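Long-range contacts in PHO85 cyclin PHO80 (Saccharomyces cerevisiae, PDB 2PMI), which acts as the cyclin partner of the kinase PHO85 and helps keep phosphate-starvation genes repressed when phosphate is plentiful: residues C30-L35 with L84-S89; L38-L43 with S76-F81; S45-N50 with L114-A119; H92-T97 with V129-L134. All coordinates share one frame; numbering follows the deposited sequence.

Overall arrangement
Three of the four contacts use helix 32-51, and they are spaced along its length. Contact 1 lies at its start, contact 2 along its middle and contact 3 near its end. Contacts 1 and 2 join the same two helices, 32-51 and 77-86, but at different depths. Contact 1 is a surface contact made largely by charged and polar side chains. Contact 2 is buried and packs aromatic and aliphatic groups round a serine. Contact 3 is partly buried and sets an isoleucine against a loop. Contact 4 is buried and pairs helices 92-108 and 119-134 through small side chains. It lies across the chain's centre from contact 3.

Contact 1 of 4, residues C30-L35 with L84-S89; sequences CSRTDL and LTKFSS
Arg32 reaches across from the first turn of helix 32-51 to Thr85, Lys86 and Ser89, at the end of helix 77-86 and just beyond it. Its chain bends at chi3. The guanidinium lies over Thr85. CG2 of Thr85 sits 3.4 Å above one face of the Arg32 guanidinium, offset toward its rim. The backbone oxygen is also near, with Arg32 NH2 3.1 Å from Thr85 O. The hydroxyl of Thr85 turns back to its own helix and bonds to Phe81 O. NH1 of Arg32 meets the backbone of Ser89, at 3.6 Å from Ser89 CA.

Lys86 comes in at the edge of the same guanidinium. Its chain bends at chi2 (-47°), and Lys86 CD then lies in the guanidinium plane, 3.5 Å from Arg32 NH2. The ammonium ends 3.4 Å from that nitrogen, Lys86 NZ against Arg32 NH2. Both are donors of like charge, so the pair probably costs some energy. Lys86 NZ also gives a weak hydrogen bond to Thr33 OG1, 3.3 Å long. Lys86 touches a crystal neighbour too, so its pose may be partly set by the lattice.

Ser31 caps the helix that carries Arg32. Ser31 OG accepts from Asp34 N at 3.0 Å in a nearly straight bond (170°). Arg32 packs on His92 of helix 92-108 as well. Polar side chains thus join the N-terminal end of helix 32-51 to the C-terminal end of helix 77-86 at the surface of the all-helical cyclin fold, with Ser31 as N-cap.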
loop_
_atom_site.group_PDB
_atom_site.type_symbol
_atom_site.label_atom_id
_atom_site.label_comp_id
_atom_site.label_asym_id
_atom_site.label_seq_id
_atom_site.Cartn_x
_atom_site.Cartn_y
_atom_site.Cartn_z
ATOM N N CYS B 30 3.912 -18.474 12.146
ATOM C CA CYS B 30 5.084 -19.332 12.181
ATOM C C CYS B 30 6.295 -18.557 12.716
ATOM O O CYS B 30 6.402 -17.348 12.513
ATOM C CB CYS B 30 5.333 -19.864 10.769
ATOM S SG CYS B 30 6.951 -20.540 10.496
ATOM N N SER B 31 7.200 -19.253 13.402
ATOM C CA SER B 31 8.391 -18.636 13.995
ATOM C C SER B 31 9.332 -17.918 13.022
ATOM O O SER B 31 9.886 -18.544 12.118
ATOM C CB SER B 31 9.179 -19.701 14.743
ATOM O OG SER B 31 10.527 -19.305 14.896
ATOM N N ARG B 32 9.533 -16.616 13.209
ATOM C CA ARG B 32 10.427 -15.874 12.317
ATOM C C ARG B 32 11.792 -16.556 12.202
ATOM O O ARG B 32 12.481 -16.455 11.181
ATOM C CB ARG B 32 10.635 -14.444 12.804
ATOM C CG ARG B 32 9.477 -13.505 12.536
ATOM C CD ARG B 32 9.844 -12.064 12.925
ATOM N NE ARG B 32 11.143 -11.990 13.597
ATOM C CZ ARG B 32 11.753 -10.860 13.936
ATOM N NH1 ARG B 32 11.177 -9.694 13.668
ATOM N NH2 ARG B 32 12.944 -10.897 14.536
ATOM N N THR B 33 12.189 -17.240 13.266
ATOM C CA THR B 33 13.459 -17.937 13.253
ATOM C C THR B 33 13.304 -19.132 12.325
ATOM O O THR B 33 14.130 -19.329 11.440
ATOM C CB THR B 33 13.887 -18.367 14.694
ATOM O OG1 THR B 33 14.411 -17.223 15.382
ATOM C CG2 THR B 33 14.961 -19.452 14.665
ATOM N N ASP B 34 12.235 -19.908 12.496
ATOM C CA ASP B 34 12.026 -21.064 11.629
ATOM C C ASP B 34 12.002 -20.680 10.152
ATOM O O ASP B 34 12.405 -21.470 9.302
ATOM C CB ASP B 34 10.734 -21.806 11.982
ATOM C CG ASP B 34 10.848 -22.598 13.263
ATOM O OD1 ASP B 34 11.971 -22.991 13.633
ATOM O OD2 ASP B 34 9.804 -22.846 13.890
ATOM N N LEU B 35 11.518 -19.482 9.835
ATOM C CA LEU B 35 11.507 -19.053 8.441
ATOM C C LEU B 35 12.950 -18.885 7.983
ATOM O O LEU B 35 13.422 -19.601 7.111
ATOM C CB LEU B 35 10.761 -17.734 8.276
ATOM C CG LEU B 35 9.245 -17.878 8.124
ATOM C CD1 LEU B 35 8.615 -16.500 7.867
ATOM C CD2 LEU B 35 8.947 -18.861 6.975
ATOM N N LEU B 84 20.128 -9.543 10.436
ATOM C CA LEU B 84 19.324 -8.556 9.727
ATOM C C LEU B 84 17.913 -8.651 10.267
ATOM O O LEU B 84 17.243 -7.638 10.473
ATOM C CB LEU B 84 19.271 -8.850 8.229
ATOM C CG LEU B 84 20.530 -8.879 7.353
ATOM C CD1 LEU B 84 20.098 -8.697 5.892
ATOM C CD2 LEU B 84 21.515 -7.776 7.759
ATOM N N THR B 85 17.470 -9.885 10.493
ATOM C CA THR B 85 16.125 -10.155 10.997
ATOM C C THR B 85 15.854 -9.647 12.412
ATOM O O THR B 85 14.757 -9.143 12.697
ATOM C CB THR B 85 15.819 -11.669 10.980
ATOM O OG1 THR B 85 16.037 -12.187 9.662
ATOM C CG2 THR B 85 14.370 -11.930 11.403
ATOM N N LYS B 86 16.847 -9.779 13.293
ATOM C CA LYS B 86 16.695 -9.360 14.684
ATOM C C LYS B 86 16.869 -7.876 14.936
ATOM O O LYS B 86 16.008 -7.239 15.531
ATOM C CB LYS B 86 17.671 -10.143 15.570
ATOM C CG LYS B 86 17.535 -11.657 15.408
ATOM C CD LYS B 86 16.055 -12.087 15.457
ATOM C CE LYS B 86 15.855 -13.540 15.030
ATOM N NZ LYS B 86 14.411 -13.926 14.973
ATOM N N PHE B 87 17.976 -7.326 14.458
ATOM C CA PHE B 87 18.290 -5.925 14.673
ATOM C C PHE B 87 17.652 -4.929 13.703
ATOM O O PHE B 87 18.109 -3.783 13.570
ATOM C CB PHE B 87 19.812 -5.766 14.703
ATOM C CG PHE B 87 20.485 -6.639 15.736
ATOM C CD1 PHE B 87 20.532 -8.025 15.577
ATOM C CD2 PHE B 87 21.047 -6.084 16.880
ATOM C CE1 PHE B 87 21.127 -8.846 16.541
ATOM C CE2 PHE B 87 21.643 -6.901 17.846
ATOM C CZ PHE B 87 21.682 -8.287 17.672
ATOM N N SER B 88 16.589 -5.370 13.036
ATOM C CA SER B 88 15.840 -4.530 12.100
ATOM C C SER B 88 14.415 -5.021 12.075
ATOM O O SER B 88 13.617 -4.617 11.235
ATOM C CB SER B 88 16.438 -4.583 10.697
ATOM O OG SER B 88 17.423 -3.575 10.538
ATOM N N SER B 89 14.117 -5.900 13.029
ATOM C CA SER B 89 12.792 -6.479 13.195
ATOM C C SER B 89 12.026 -6.621 11.883
ATOM O O SER B 89 10.907 -6.117 11.728
ATOM C CB SER B 89 11.979 -5.653 14.208
ATOM O OG SER B 89 12.277 -4.264 14.140
#

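Contact 2 of 4, residues L38-L43 with S76-F81; sequences LISRML and SIFNYF
Ser40 OG sits between the edges of two rings, Phe78 and Phe81. Its polar partner is in its own helix: it hydrogen-bonds to Val36 O. Its torsion sets this up, with OG beside the backbone N and anti to the carbonyl carbon (chi1 -63°). Across the contact Ser40 OG meets Phe78 CD1 at 3.4 Å and Phe81 CD2 at 3.5 Å. It lies in the plane of each ring, at the edge. The oxygen thus faces C-H groups, whose slight positive charge probably suits it. The carbon side of the same residue also packs, with Ser40 CB 3.7 Å from Ile77 CG2.

Here helices 32-51 and 77-86 pack side by side in the cyclin fold. The axes of their segments run closer to antiparallel than to perpendicular, at 143°, and approach to 9.4 Å. The small serine stands where the backbones come closest, with Ser40 CA 5.4 Å from Phe78 CA. Larger residues, Ile39 and Leu43, pack before and after it along the helix.

Ile39 touches the CE2 edge of the Phe81 ring. Ile39 CG2 meets Phe81 CE2 at 3.4 Å, and the two side chains cross at about a right angle. Leu43, one turn after Ile39, meets Ile77 in the same crossed way, with Leu43 CD2 3.7 Å from Ile77 CG1. Ile39 and Leu43 also pack on Leu99 of helix 92-108. On the other helix, Phe81 reaches Leu123 and Ile77 reaches Ala119 and His120, all of helix 119-134.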
loop_
_atom_site.group_PDB
_atom_site.type_symbol
_atom_site.label_atom_id
_atom_site.label_comp_id
_atom_site.label_asym_id
_atom_site.label_seq_id
_atom_site.Cartn_x
_atom_site.Cartn_y
_atom_site.Cartn_z
ATOM N N LEU B 38 14.343 -22.130 7.043
ATOM C CA LEU B 38 13.777 -22.637 5.801
ATOM C C LEU B 38 14.260 -21.801 4.615
ATOM O O LEU B 38 14.640 -22.345 3.586
ATOM C CB LEU B 38 12.244 -22.626 5.855
ATOM C CG LEU B 38 11.614 -23.651 6.800
ATOM C CD1 LEU B 38 10.091 -23.664 6.675
ATOM C CD2 LEU B 38 12.173 -25.017 6.463
ATOM N N ILE B 39 14.263 -20.482 4.749
ATOM C CA ILE B 39 14.716 -19.655 3.643
ATOM C C ILE B 39 16.203 -19.819 3.372
ATOM O O ILE B 39 16.607 -20.050 2.233
ATOM C CB ILE B 39 14.430 -18.171 3.881
ATOM C CG1 ILE B 39 12.917 -17.933 3.910
ATOM C CG2 ILE B 39 15.062 -17.355 2.773
ATOM C CD1 ILE B 39 12.508 -16.494 4.275
ATOM N N SER B 40 17.015 -19.697 4.414
ATOM C CA SER B 40 18.461 -19.832 4.263
ATOM C C SER B 40 18.851 -21.153 3.600
ATOM O O SER B 40 19.726 -21.196 2.733
ATOM C CB SER B 40 19.133 -19.726 5.628
ATOM O OG SER B 40 18.896 -18.451 6.187
ATOM N N ARG B 41 18.205 -22.233 4.030
ATOM C CA ARG B 41 18.471 -23.553 3.475
ATOM C C ARG B 41 18.246 -23.486 1.973
ATOM O O ARG B 41 19.139 -23.782 1.177
ATOM C CB ARG B 41 17.532 -24.597 4.085
ATOM C CG ARG B 41 17.839 -24.970 5.527
ATOM C CD ARG B 41 16.795 -25.957 6.050
ATOM N NE ARG B 41 17.216 -26.632 7.278
ATOM C CZ ARG B 41 16.486 -27.545 7.914
ATOM N NH1 ARG B 41 15.290 -27.896 7.443
ATOM N NH2 ARG B 41 16.953 -28.122 9.015
ATOM N N MET B 42 17.041 -23.091 1.596
ATOM C CA MET B 42 16.694 -22.972 0.196
ATOM C C MET B 42 17.737 -22.128 -0.531
ATOM O O MET B 42 18.158 -22.452 -1.643
ATOM C CB MET B 42 15.331 -22.303 0.064
ATOM C CG MET B 42 14.898 -22.106 -1.364
ATOM S SD MET B 42 14.767 -23.695 -2.173
ATOM C CE MET B 42 13.187 -24.208 -1.523
ATOM N N LEU B 43 18.151 -21.048 0.123
ATOM C CA LEU B 43 19.106 -20.106 -0.432
ATOM C C LEU B 43 20.502 -20.667 -0.743
ATOM O O LEU B 43 21.119 -20.266 -1.730
ATOM C CB LEU B 43 19.226 -18.906 0.507
ATOM C CG LEU B 43 19.327 -17.568 -0.217
ATOM C CD1 LEU B 43 18.031 -17.322 -0.949
ATOM C CD2 LEU B 43 19.619 -16.447 0.769
ATOM N N SER B 76 28.256 -17.116 7.380
ATOM C CA SER B 76 27.301 -17.940 6.660
ATOM C C SER B 76 26.073 -17.108 6.320
ATOM O O SER B 76 25.846 -16.042 6.902
ATOM C CB SER B 76 26.870 -19.134 7.498
ATOM O OG SER B 76 25.857 -18.760 8.411
ATOM N N ILE B 77 25.282 -17.622 5.383
ATOM C CA ILE B 77 24.081 -16.959 4.908
ATOM C C ILE B 77 23.084 -16.783 6.048
ATOM O O ILE B 77 22.551 -15.691 6.260
ATOM C CB ILE B 77 23.450 -17.779 3.746
ATOM C CG1 ILE B 77 22.726 -16.845 2.787
ATOM C CG2 ILE B 77 22.503 -18.845 4.280
ATOM C CD1 ILE B 77 23.655 -15.878 2.108
ATOM N N PHE B 78 22.868 -17.868 6.790
ATOM C CA PHE B 78 21.940 -17.906 7.925
ATOM C C PHE B 78 22.333 -16.944 9.049
ATOM O O PHE B 78 21.490 -16.230 9.594
ATOM C CB PHE B 78 21.866 -19.332 8.477
ATOM C CG PHE B 78 20.928 -19.482 9.631
ATOM C CD1 PHE B 78 19.551 -19.381 9.443
ATOM C CD2 PHE B 78 21.420 -19.699 10.918
ATOM C CE1 PHE B 78 18.676 -19.493 10.519
ATOM C CE2 PHE B 78 20.557 -19.812 12.004
ATOM C CZ PHE B 78 19.184 -19.710 11.805
ATOM N N ASN B 79 23.614 -16.942 9.400
ATOM C CA ASN B 79 24.120 -16.065 10.441
ATOM C C ASN B 79 23.967 -14.607 10.024
ATOM O O ASN B 79 23.904 -13.712 10.871
ATOM C CB ASN B 79 25.590 -16.382 10.722
ATOM C CG ASN B 79 25.783 -17.774 11.286
ATOM O OD1 ASN B 79 26.895 -18.297 11.315
ATOM N ND2 ASN B 79 24.696 -18.379 11.743
ATOM N N TYR B 80 23.910 -14.363 8.718
ATOM C CA TYR B 80 23.741 -13.002 8.231
ATOM C C TYR B 80 22.259 -12.611 8.251
ATOM O O TYR B 80 21.909 -11.474 8.573
ATOM C CB TYR B 80 24.275 -12.873 6.813
ATOM C CG TYR B 80 24.286 -11.448 6.317
ATOM C CD1 TYR B 80 25.079 -10.491 6.928
ATOM C CD2 TYR B 80 23.528 -11.065 5.220
ATOM C CE1 TYR B 80 25.126 -9.186 6.456
ATOM C CE2 TYR B 80 23.567 -9.769 4.742
ATOM C CZ TYR B 80 24.371 -8.831 5.359
ATOM O OH TYR B 80 24.441 -7.539 4.866
ATOM N N PHE B 81 21.400 -13.568 7.912
ATOM C CA PHE B 81 19.961 -13.351 7.885
ATOM C C PHE B 81 19.339 -12.983 9.260
ATOM O O PHE B 81 18.729 -11.913 9.384
ATOM C CB PHE B 81 19.278 -14.599 7.324
ATOM C CG PHE B 81 18.032 -14.319 6.521
ATOM C CD1 PHE B 81 17.504 -13.039 6.430
ATOM C CD2 PHE B 81 17.382 -15.351 5.852
ATOM C CE1 PHE B 81 16.345 -12.795 5.684
ATOM C CE2 PHE B 81 16.228 -15.111 5.108
ATOM C CZ PHE B 81 15.712 -13.832 5.027
#

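Contact 3 of 4, residues S45-N50 with L114-A119; sequences SLIAIN and LNSLTA
Ile47 is the bump of this contact. It projects from helix 32-51 into a hollow of the loop 114-119 lined by Leu114, Asn115, Ser116 and Ala119. Its two branches part. CG2 stands anti to the backbone N and faces Ser116. CG1 carries CD1 deeper, and Ile47 CD1 meets Ala119 CB at 3.6 Å. On the way Ile47 CG1 passes 3.7 Å from Asn115 C, so part of the hollow is bare backbone.

Leu114 packs against Leu46 and Ile47. Leu114 CG sits 3.9 Å from Ile47 CG1, while Leu114 CD2 meets Leu46 CD1 at 3.5 Å. The Leu46 and Leu114 side chains cross at about a right angle. Leu114 also reaches Ile102 of helix 92-108.

Asn50 lies one turn beyond Leu46. Asn50 ND2 gives a weak hydrogen bond to Leu114 O, 3.1 Å long and well bent (124°). Ser116 OG bonds instead to Glu51 OE1. The loop before helix 119-134 is therefore held to helix 32-51 chiefly by apolar fit, with polar ties toward the helix's C-terminal end.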
loop_
_atom_site.group_PDB
_atom_site.type_symbol
_atom_site.label_atom_id
_atom_site.label_comp_id
_atom_site.label_asym_id
_atom_site.label_seq_id
_atom_site.Cartn_x
_atom_site.Cartn_y
_atom_site.Cartn_z
ATOM N N SER B 45 20.955 -23.778 -1.255
ATOM C CA SER B 45 20.658 -24.880 -2.147
ATOM C C SER B 45 20.723 -24.344 -3.574
ATOM O O SER B 45 21.317 -24.961 -4.455
ATOM C CB SER B 45 19.268 -25.441 -1.842
ATOM O OG SER B 45 18.916 -26.476 -2.742
ATOM N N LEU B 46 20.117 -23.184 -3.795
ATOM C CA LEU B 46 20.131 -22.575 -5.111
ATOM C C LEU B 46 21.559 -22.157 -5.417
ATOM O O LEU B 46 21.962 -22.087 -6.575
ATOM C CB LEU B 46 19.251 -21.331 -5.140
ATOM C CG LEU B 46 17.748 -21.475 -4.966
ATOM C CD1 LEU B 46 17.147 -20.088 -5.017
ATOM C CD2 LEU B 46 17.157 -22.337 -6.059
ATOM N N ILE B 47 22.328 -21.861 -4.380
ATOM C CA ILE B 47 23.696 -21.440 -4.602
ATOM C C ILE B 47 24.551 -22.619 -5.014
ATOM O O ILE B 47 25.416 -22.509 -5.892
ATOM C CB ILE B 47 24.249 -20.741 -3.357
ATOM C CG1 ILE B 47 23.645 -19.334 -3.293
ATOM C CG2 ILE B 47 25.771 -20.690 -3.397
ATOM C CD1 ILE B 47 23.906 -18.597 -2.015
ATOM N N ALA B 48 24.285 -23.756 -4.391
ATOM C CA ALA B 48 25.003 -24.976 -4.702
ATOM C C ALA B 48 24.750 -25.322 -6.171
ATOM O O ALA B 48 25.676 -25.386 -6.980
ATOM C CB ALA B 48 24.510 -26.096 -3.806
ATOM N N ILE B 49 23.479 -25.523 -6.503
ATOM C CA ILE B 49 23.064 -25.885 -7.850
ATOM C C ILE B 49 23.431 -24.875 -8.931
ATOM O O ILE B 49 23.796 -25.250 -10.037
ATOM C CB ILE B 49 21.537 -26.134 -7.896
ATOM C CG1 ILE B 49 21.165 -27.263 -6.933
ATOM C CG2 ILE B 49 21.109 -26.508 -9.298
ATOM C CD1 ILE B 49 19.714 -27.636 -6.975
ATOM N N ASN B 50 23.337 -23.593 -8.621
ATOM C CA ASN B 50 23.660 -22.571 -9.610
ATOM C C ASN B 50 25.159 -22.515 -9.891
ATOM O O ASN B 50 25.595 -22.035 -10.938
ATOM C CB ASN B 50 23.150 -21.203 -9.133
ATOM C CG ASN B 50 21.845 -20.792 -9.809
ATOM O OD1 ASN B 50 20.981 -21.628 -10.114
ATOM N ND2 ASN B 50 21.693 -19.492 -10.034
ATOM N N LEU B 114 21.931 -15.843 -8.583
ATOM C CA LEU B 114 22.144 -16.176 -7.188
ATOM C C LEU B 114 23.218 -17.232 -7.031
ATOM O O LEU B 114 23.053 -18.379 -7.448
ATOM C CB LEU B 114 20.842 -16.669 -6.546
ATOM C CG LEU B 114 20.931 -17.116 -5.080
ATOM C CD1 LEU B 114 21.362 -15.951 -4.219
ATOM C CD2 LEU B 114 19.590 -17.653 -4.615
ATOM N N ASN B 115 24.332 -16.831 -6.446
ATOM C CA ASN B 115 25.411 -17.760 -6.199
ATOM C C ASN B 115 26.130 -17.223 -4.972
ATOM O O ASN B 115 25.981 -16.042 -4.621
ATOM C CB ASN B 115 26.355 -17.854 -7.406
ATOM C CG ASN B 115 27.064 -16.544 -7.714
ATOM O OD1 ASN B 115 27.817 -16.020 -6.903
ATOM N ND2 ASN B 115 26.831 -16.019 -8.901
ATOM N N SER B 116 26.896 -18.087 -4.317
ATOM C CA SER B 116 27.606 -17.683 -3.123
ATOM C C SER B 116 28.644 -16.616 -3.397
ATOM O O SER B 116 29.814 -16.787 -3.072
ATOM C CB SER B 116 28.278 -18.886 -2.471
ATOM O OG SER B 116 29.419 -19.268 -3.193
ATOM N N LEU B 117 28.224 -15.513 -3.995
ATOM C CA LEU B 117 29.139 -14.420 -4.273
ATOM C C LEU B 117 28.288 -13.175 -4.418
ATOM O O LEU B 117 28.811 -12.060 -4.477
ATOM C CB LEU B 117 29.909 -14.680 -5.561
ATOM C CG LEU B 117 31.267 -13.995 -5.693
ATOM C CD1 LEU B 117 32.151 -14.376 -4.511
ATOM C CD2 LEU B 117 31.926 -14.416 -6.998
ATOM N N THR B 118 26.969 -13.387 -4.456
ATOM C CA THR B 118 25.988 -12.312 -4.584
ATOM C C THR B 118 24.946 -12.324 -3.476
ATOM O O THR B 118 24.391 -11.282 -3.111
ATOM C CB THR B 118 25.203 -12.419 -5.896
ATOM O OG1 THR B 118 24.824 -13.790 -6.123
ATOM C CG2 THR B 118 26.012 -11.855 -7.037
ATOM N N ALA B 119 24.675 -13.521 -2.964
ATOM C CA ALA B 119 23.665 -13.737 -1.933
ATOM C C ALA B 119 23.530 -12.647 -0.862
ATOM O O ALA B 119 22.494 -11.988 -0.781
ATOM C CB ALA B 119 23.881 -15.098 -1.291
#

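Contact 4 of 4, residues H92-T97 with V129-L134; sequences HCVLMT and VATKGL
Val94 and Thr97 each point a methyl group at helix 119-134 through their first torsions. In Val94, CG1 stands anti to the backbone N (chi1 171°). In Thr97 it is CG2 that takes this position, while OG1 turns beside the backbone N. The two methyls converge on Ala130. Thr97 CG2 meets Ala130 CB at 3.4 Å, and Val94 CG1 is 3.8 Å from Ala130 CB.

This is helix packing over a small residue inside the cyclin fold. The two segment axes approach to 9.0 Å at 125°, and Val94 CA is 5.5 Å from Ala130 CA. Lys132, on the far side of helix 119-134, forms a salt bridge with Glu159 and also bonds to the chain of another protein, presumably PHO85.

Both methyls of Val94 also lie against Thr131 OG1, with Val94 CG2 3.4 Å from Thr131 OG1. That hydroxyl has a weak bond to Thr127 O. Thr97 OG1 bonds back to Cys93 O at 3.0 Å and approaches from above the carbonyl plane. Cys93 O accepts from Thr97 N as well. Thr97 and Leu134 also meet tip to tip, with Thr97 OG1 3.9 Å from Leu134 CD1.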
loop_
_atom_site.group_PDB
_atom_site.type_symbol
_atom_site.label_atom_id
_atom_site.label_comp_id
_atom_site.label_asym_id
_atom_site.label_seq_id
_atom_site.Cartn_x
_atom_site.Cartn_y
_atom_site.Cartn_z
ATOM N N HIS B 92 7.570 -11.066 8.886
ATOM C CA HIS B 92 7.415 -12.334 8.155
ATOM C C HIS B 92 7.303 -12.163 6.640
ATOM O O HIS B 92 8.177 -12.603 5.896
ATOM C CB HIS B 92 6.172 -13.060 8.645
ATOM C CG HIS B 92 6.185 -13.345 10.111
ATOM N ND1 HIS B 92 6.432 -14.601 10.622
ATOM C CD2 HIS B 92 6.030 -12.526 11.177
ATOM C CE1 HIS B 92 6.430 -14.542 11.941
ATOM N NE2 HIS B 92 6.190 -13.294 12.300
ATOM N N CYS B 93 6.211 -11.553 6.189
ATOM C CA CYS B 93 6.011 -11.306 4.769
ATOM C C CYS B 93 7.294 -10.749 4.144
ATOM O O CYS B 93 7.684 -11.153 3.052
ATOM C CB CYS B 93 4.881 -10.299 4.551
ATOM S SG CYS B 93 3.266 -10.795 5.182
ATOM N N VAL B 94 7.953 -9.816 4.819
ATOM C CA VAL B 94 9.178 -9.272 4.258
ATOM C C VAL B 94 10.221 -10.375 4.067
ATOM O O VAL B 94 11.028 -10.312 3.162
ATOM C CB VAL B 94 9.760 -8.147 5.148
ATOM C CG1 VAL B 94 11.167 -7.746 4.674
ATOM C CG2 VAL B 94 8.864 -6.950 5.074
ATOM N N LEU B 95 10.197 -11.389 4.920
ATOM C CA LEU B 95 11.147 -12.489 4.815
ATOM C C LEU B 95 10.861 -13.279 3.540
ATOM O O LEU B 95 11.749 -13.499 2.713
ATOM C CB LEU B 95 11.017 -13.408 6.031
ATOM C CG LEU B 95 11.118 -12.743 7.407
ATOM C CD1 LEU B 95 10.934 -13.799 8.483
ATOM C CD2 LEU B 95 12.476 -12.037 7.565
ATOM N N MET B 96 9.614 -13.705 3.389
ATOM C CA MET B 96 9.211 -14.453 2.218
ATOM C C MET B 96 9.516 -13.648 0.953
ATOM O O MET B 96 10.214 -14.108 0.048
ATOM C CB MET B 96 7.714 -14.752 2.294
ATOM C CG MET B 96 7.342 -15.760 3.355
ATOM S SD MET B 96 8.361 -17.217 3.195
ATOM C CE MET B 96 7.848 -17.803 1.585
ATOM N N THR B 97 8.974 -12.440 0.904
ATOM C CA THR B 97 9.175 -11.557 -0.224
ATOM C C THR B 97 10.629 -11.536 -0.667
ATOM O O THR B 97 10.920 -11.595 -1.856
ATOM C CB THR B 97 8.744 -10.131 0.127
ATOM O OG1 THR B 97 7.317 -10.087 0.270
ATOM C CG2 THR B 97 9.190 -9.156 -0.960
ATOM N N VAL B 129 14.370 -3.494 0.936
ATOM C CA VAL B 129 13.401 -2.910 -0.003
ATOM C C VAL B 129 11.983 -3.473 0.161
ATOM O O VAL B 129 11.004 -2.761 -0.050
ATOM C CB VAL B 129 13.824 -3.087 -1.486
ATOM C CG1 VAL B 129 12.679 -2.712 -2.396
ATOM C CG2 VAL B 129 15.009 -2.202 -1.800
ATOM N N ALA B 130 11.868 -4.743 0.537
ATOM C CA ALA B 130 10.552 -5.340 0.711
ATOM C C ALA B 130 9.860 -4.641 1.855
ATOM O O ALA B 130 8.633 -4.463 1.861
ATOM C CB ALA B 130 10.673 -6.816 1.022
ATOM N N THR B 131 10.676 -4.252 2.828
ATOM C CA THR B 131 10.208 -3.586 4.030
ATOM C C THR B 131 9.712 -2.181 3.756
ATOM O O THR B 131 8.573 -1.851 4.087
ATOM C CB THR B 131 11.321 -3.561 5.085
ATOM O OG1 THR B 131 11.478 -4.882 5.618
ATOM C CG2 THR B 131 10.983 -2.608 6.217
ATOM N N LYS B 132 10.554 -1.362 3.141
ATOM C CA LYS B 132 10.174 0.006 2.848
ATOM C C LYS B 132 8.994 0.136 1.895
ATOM O O LYS B 132 8.073 0.913 2.152
ATOM C CB LYS B 132 11.370 0.783 2.299
ATOM C CG LYS B 132 12.439 1.058 3.345
ATOM C CD LYS B 132 13.691 1.690 2.742
ATOM C CE LYS B 132 13.396 3.044 2.116
ATOM N NZ LYS B 132 14.605 3.616 1.455
ATOM N N GLY B 133 8.993 -0.632 0.814
ATOM C CA GLY B 133 7.906 -0.517 -0.140
ATOM C C GLY B 133 6.608 -1.201 0.237
ATOM O O GLY B 133 5.545 -0.883 -0.310
ATOM N N LEU B 134 6.673 -2.120 1.190
ATOM C CA LEU B 134 5.482 -2.859 1.577
ATOM C C LEU B 134 5.011 -2.740 3.023
ATOM O O LEU B 134 3.915 -3.194 3.340
ATOM C CB LEU B 134 5.694 -4.352 1.290
ATOM C CG LEU B 134 6.226 -4.823 -0.065
ATOM C CD1 LEU B 134 6.263 -6.344 -0.072
ATOM C CD2 LEU B 134 5.344 -4.319 -1.181
#